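Local coordinates for protein phosphoserine aminotransferase (Bacillus alcalophilus, PDB 1W23) that catalyses the reversible, pyridoxal-phosphate-dependent amino transfer that makes phosphoserine from 3-phosphohydroxypyruvate and glutamate, the second step of serine biosynthesis, at residues 34-37 with 38-41; 219-222 with 223-226; 13-16 with 17-20. All blocks are in the same frame, centred on the assembly; numbering follows the deposited sequence.

Interaction 1: 34-37 with 38-41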
# COMPACT_ATOMS: atom_id res chain seq x y z
N MET A 34 -20.32 -1.81 8.75
CA MET A 34 -18.88 -1.60 8.84
C MET A 34 -18.40 -0.86 7.60
O MET A 34 -18.99 -1.04 6.51
CB MET A 34 -18.12 -2.93 8.94
CG MET A 34 -18.38 -3.67 10.26
SD MET A 34 -17.70 -5.33 10.29
CE MET A 34 -18.90 -6.14 9.25
N SER A 35 -17.35 -0.07 7.75
CA SER A 35 -16.67 0.47 6.56
C SER A 35 -16.03 -0.64 5.76
O SER A 35 -15.61 -1.66 6.34
CB SER A 35 -15.57 1.42 7.02
OG SER A 35 -14.90 2.02 5.92
N VAL A 36 -15.85 -0.43 4.45
CA VAL A 36 -15.03 -1.38 3.68
C VAL A 36 -13.66 -1.49 4.37
O VAL A 36 -13.07 -2.58 4.29
CB VAL A 36 -15.05 -1.00 2.17
CG1 VAL A 36 -14.26 0.23 2.00
CG2 VAL A 36 -14.57 -2.15 1.33
N MET A 37 -13.12 -0.44 5.00
CA MET A 37 -11.82 -0.38 5.73
C MET A 37 -11.79 -1.26 6.94
O MET A 37 -10.70 -1.46 7.49
CB MET A 37 -11.48 1.09 6.13
CG MET A 37 -10.85 1.92 5.08
SD MET A 37 -10.62 3.47 5.87
CE MET A 37 -12.00 4.29 5.22
N GLU A 38 -12.94 -1.71 7.44
CA GLU A 38 -13.05 -2.45 8.69
C GLU A 38 -13.37 -3.93 8.46
O GLU A 38 -13.53 -4.68 9.45
CB GLU A 38 -14.15 -1.83 9.55
CG GLU A 38 -13.83 -0.43 10.06
CD GLU A 38 -15.00 0.14 10.82
OE1 GLU A 38 -16.09 0.31 10.22
OE2 GLU A 38 -14.85 0.35 12.07
N LEU A 39 -13.52 -4.33 7.21
CA LEU A 39 -13.88 -5.72 6.86
C LEU A 39 -12.67 -6.60 6.72
O LEU A 39 -11.57 -6.17 6.34
CB LEU A 39 -14.57 -5.73 5.49
CG LEU A 39 -15.85 -4.98 5.35
CD1 LEU A 39 -16.28 -5.01 3.89
CD2 LEU A 39 -16.97 -5.56 6.24
N SER A 40 -12.89 -7.90 6.95
CA SER A 40 -11.92 -8.87 6.53
C SER A 40 -11.78 -8.93 5.02
O SER A 40 -12.79 -8.85 4.30
CB SER A 40 -12.38 -10.29 7.00
OG SER A 40 -11.46 -11.27 6.56
N HIS A 41 -10.58 -9.14 4.52
CA HIS A 41 -10.38 -9.39 3.09
C HIS A 41 -10.90 -10.76 2.66
O HIS A 41 -10.94 -11.02 1.45
CB HIS A 41 -8.89 -9.19 2.73
CG HIS A 41 -7.93 -10.02 3.49
ND1 HIS A 41 -7.82 -9.81 4.87
CD2 HIS A 41 -7.07 -11.00 3.10
CE1 HIS A 41 -6.93 -10.66 5.32
NE2 HIS A 41 -6.44 -11.38 4.24
O HOH W 1 -10.76 -3.88 4.91
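Ser35 and Glu38 are joined by two hydrogen bonds running in opposite directions. Glu38 turns its carboxylate back along the chain, and OE1, using the lone pair that faces away from OE2, accepts from Ser35 N at 2.8 Å in a nearly straight bond (166°). CG of Glu38 stands beside its own backbone N (chi1 -67°) and the chain beyond it is extended, which lays OE1 alongside Ser35, 3.4 Å from its CB. In return Glu38 N donates to Ser35 O over 2.9 Å. The Ser35 hydroxyl closes a smaller ring, OG accepting from Met37 N at 3.2 Å. Next along the chain, Leu39 N makes only a weak bond to Val36 O, and one water donates to both Val36 O and Leu39 O.

Apolar contacts centre on Leu39. Its CD2 meets CE of Met34 at 3.6 Å, the Met34 chain being bent at its last torsion (chi3 -75°), while CD1 lies 4.2 Å from CG2 of Val36.

The second subunit completes the buried polar network: its Leu14 N donates to OE2 of Glu38, and its Asn6 and Asn8 to Glu38 O. The bond from Ser35 N to OE1 recalls one half of a capping box, but Glu38 N goes to the backbone carbonyl and OG takes Met37 N, so the motif is an ST turn opening a short 3-10 segment at the dimer interface.

Interaction 2: 219-222 with 223-226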
# COMPACT_ATOMS: atom_id res chain seq x y z
N GLN A 219 15.14 -18.88 -4.84
CA GLN A 219 15.93 -17.89 -4.13
C GLN A 219 15.29 -16.51 -4.08
O GLN A 219 15.89 -15.60 -3.48
CB GLN A 219 17.32 -17.75 -4.75
N VAL A 220 14.12 -16.32 -4.66
CA VAL A 220 13.45 -15.02 -4.51
C VAL A 220 12.53 -15.03 -3.29
O VAL A 220 11.77 -16.00 -3.15
CB VAL A 220 12.69 -14.69 -5.81
CG1 VAL A 220 11.85 -13.43 -5.64
CG2 VAL A 220 13.69 -14.54 -6.97
N PRO A 221 12.57 -14.03 -2.41
CA PRO A 221 11.66 -13.99 -1.26
C PRO A 221 10.21 -14.19 -1.68
O PRO A 221 9.77 -13.70 -2.74
CB PRO A 221 11.86 -12.61 -0.73
CG PRO A 221 13.32 -12.36 -1.03
CD PRO A 221 13.49 -12.90 -2.43
N THR A 222 9.42 -14.80 -0.78
CA THR A 222 8.03 -15.14 -1.07
C THR A 222 7.23 -13.96 -1.60
O THR A 222 6.50 -14.07 -2.63
CB THR A 222 7.39 -15.68 0.24
OG1 THR A 222 8.18 -16.76 0.76
CG2 THR A 222 6.02 -16.22 -0.10
N MET A 223 7.31 -12.83 -0.92
CA MET A 223 6.48 -11.65 -1.29
C MET A 223 6.92 -11.09 -2.62
O MET A 223 6.13 -10.33 -3.22
CB MET A 223 6.58 -10.55 -0.22
CG MET A 223 5.64 -10.71 0.97
SD MET A 223 3.89 -10.52 0.52
CE MET A 223 3.78 -8.77 0.17
N LEU A 224 8.12 -11.38 -3.11
CA LEU A 224 8.68 -10.80 -4.33
C LEU A 224 8.54 -11.72 -5.53
O LEU A 224 9.00 -11.32 -6.62
CB LEU A 224 10.12 -10.35 -4.12
CG LEU A 224 10.24 -9.16 -3.12
CD1 LEU A 224 11.64 -9.02 -2.59
CD2 LEU A 224 9.78 -7.89 -3.84
N GLN A 225 7.93 -12.87 -5.39
CA GLN A 225 7.59 -13.78 -6.51
C GLN A 225 6.27 -13.44 -7.11
O GLN A 225 5.28 -13.42 -6.38
CB GLN A 225 7.57 -15.26 -6.05
CG GLN A 225 8.88 -15.73 -5.51
CD GLN A 225 9.00 -17.19 -5.44
OE1 GLN A 225 8.14 -17.91 -5.93
NE2 GLN A 225 10.09 -17.57 -4.84
N TYR A 226 6.20 -13.22 -8.42
CA TYR A 226 4.85 -13.11 -9.01
C TYR A 226 4.01 -14.36 -8.75
O TYR A 226 2.79 -14.25 -8.54
CB TYR A 226 4.86 -12.80 -10.52
CG TYR A 226 5.42 -11.43 -10.79
CD1 TYR A 226 6.69 -11.25 -11.29
CD2 TYR A 226 4.67 -10.28 -10.54
CE1 TYR A 226 7.21 -9.99 -11.53
CE2 TYR A 226 5.20 -9.01 -10.76
CZ TYR A 226 6.48 -8.86 -11.27
OH TYR A 226 7.03 -7.65 -11.50
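Gln225 folds its side chain back to the backbone of Val220, NE2 donating to Val220 O at 2.9 Å (157°). The carbonyl oxygen lies close to the plane of the amide, whereas the donor is tilted moderately from the carbonyl plane. CG beside the backbone N (chi1 -60°) and an extended chain beyond it carry the amide across the turn, with CG passing 3.5 Å from Pro221 O.

Two backbone bonds close the turn: Leu224 N reaches Pro221 O at 2.9 Å, and Gln225 N makes a weak bond to Thr222 O. Together they form a short 3-10 turn that leads directly into helix 226-231, with Gln225 at the N-cap position. Met223, on this turn, packs against Asn237, a pyridoxal phosphate-binding residue, and so lies on the margin of a cofactor site.

Apolar packing falls to Val220, Pro221 and Leu224. CG1 of Val220, anti to its amide nitrogen (chi1 173°), lies 3.8 Å from CB of Leu224. At the far end of the same leucine, CD1 rests on the proline ring, 4.0 Å from CB of Pro221.

Other partners come from both chains: Asn86 brackets the start of the helix, its ND2 bonded to Leu224 O and its OD1 to Tyr226 N, while Thr222 OG1 is hydrogen-bonded to OE2 of Glu109 of the second subunit and Leu224 packs against Leu224 of that subunit.

Interaction 3: 13-16 with 17-20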
# COMPACT_ATOMS: atom_id res chain seq x y z
N ALA A 13 -6.57 13.99 -9.69
CA ALA A 13 -8.03 14.10 -9.67
C ALA A 13 -8.67 12.72 -9.82
O ALA A 13 -8.25 11.90 -10.65
CB ALA A 13 -8.49 14.99 -10.85
N LEU A 14 -9.73 12.49 -9.08
CA LEU A 14 -10.59 11.30 -9.20
C LEU A 14 -11.95 11.72 -9.74
O LEU A 14 -12.33 12.90 -9.61
CB LEU A 14 -10.66 10.57 -7.86
CG LEU A 14 -9.34 9.94 -7.38
CD1 LEU A 14 -9.40 9.51 -5.92
CD2 LEU A 14 -8.97 8.71 -8.19
N PRO A 15 -12.69 10.80 -10.34
CA PRO A 15 -14.03 11.15 -10.78
C PRO A 15 -14.90 11.38 -9.55
O PRO A 15 -14.99 10.54 -8.67
CB PRO A 15 -14.47 9.98 -11.62
CG PRO A 15 -13.56 8.84 -11.25
CD PRO A 15 -12.35 9.40 -10.64
N LYS A 16 -15.56 12.54 -9.50
CA LYS A 16 -16.39 12.85 -8.32
C LYS A 16 -17.40 11.73 -7.98
O LYS A 16 -17.55 11.46 -6.81
CB LYS A 16 -17.08 14.18 -8.51
CG LYS A 16 -17.74 14.71 -7.27
CD LYS A 16 -16.75 15.18 -6.22
CE LYS A 16 -16.22 16.55 -6.61
NZ LYS A 16 -15.39 17.16 -5.52
N PRO A 17 -18.06 11.08 -8.94
CA PRO A 17 -19.02 10.04 -8.51
C PRO A 17 -18.38 8.94 -7.72
O PRO A 17 -19.04 8.35 -6.85
CB PRO A 17 -19.63 9.53 -9.82
CG PRO A 17 -19.29 10.53 -10.81
CD PRO A 17 -18.16 11.37 -10.38
N ALA A 18 -17.11 8.59 -7.98
CA ALA A 18 -16.45 7.51 -7.23
C ALA A 18 -16.24 7.94 -5.77
O ALA A 18 -16.35 7.12 -4.84
CB ALA A 18 -15.15 7.15 -7.90
N LEU A 19 -15.89 9.21 -5.58
CA LEU A 19 -15.69 9.78 -4.24
C LEU A 19 -17.02 9.95 -3.53
O LEU A 19 -17.09 9.70 -2.31
CB LEU A 19 -14.92 11.11 -4.31
CG LEU A 19 -13.41 10.96 -4.59
CD1 LEU A 19 -12.86 12.33 -5.01
CD2 LEU A 19 -12.69 10.45 -3.37
N GLU A 20 -18.05 10.44 -4.20
CA GLU A 20 -19.35 10.60 -3.57
C GLU A 20 -19.92 9.27 -3.14
O GLU A 20 -20.49 9.17 -2.06
CB GLU A 20 -20.29 11.33 -4.52
CG GLU A 20 -19.97 12.80 -4.73
CD GLU A 20 -20.61 13.49 -5.89
OE1 GLU A 20 -20.92 12.81 -6.88
OE2 GLU A 20 -20.74 14.73 -5.88
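The first turn of helix 16-24 is set up here, with Pro15 at the N-cap position and its carbonyl directed to the amides of Ala18 and Leu19. Ala18 N approaches Pro15 O at 3.0 Å, and Leu19 N adds a weak bond to the same oxygen. That weak bond is the first of the i+4 bonds; the next, Glu20 N to Lys16 O at 2.8 Å, is short and nearly straight (170°). A proline such as Pro17 is well tolerated in the first turn, where its N-H would have no earlier helical carbonyl to bond.

On the buried side the packing is apolar. CD1 of Leu19 touches CB of Leu14 at 4.0 Å, and Ala18 sets its CB 4.1 Å from CG of the Pro15 ring. At the rim, CB of the same ring also meets CD of the exposed Pro17 at 4.1 Å. Helix 241-256 covers the buried side, with Val250 and Trp253 against Pro15 and Met246 against Leu19. Leu14 packs on Met37 of the second subunit.

On the exposed side Lys16 and Glu20 cross at about a right angle. CG of Lys16, opposite its own amide nitrogen about the first torsion (chi1 -170°), lies 3.3 Å from OE2 of Glu20. The contact is made by the aliphatic part of the lysine: in the conformer described here, one of two, NZ is 5.9 Å from that OE2, too far for a salt bridge. The whole forms a helix N-terminus with proline at the N-cap and again in the first turn, lying between helix 241-256 and the second subunit.

In the fold
All three are local contacts, in turns or at a helix start, that also touch the second subunit of the homodimer. Within one chain interactions 1 and 3 stay apart, their centres about 20 Å and their nearest atoms about 10 Å from each other; they touch only across the dimer interface, interaction 1 of one subunit against the loop before helix 16-24 of the other. Interaction 2 is more distant, its centre about 28 Å from that of interaction 1 and about 35 Å from that of interaction 3. It lies close to a cofactor, the Met223 side chain being about 6 Å from a bound pyridoxal phosphate. Interaction 1 leads into Arg42, which by similarity binds glutamate, its side chain about 9 Å from that of Leu39.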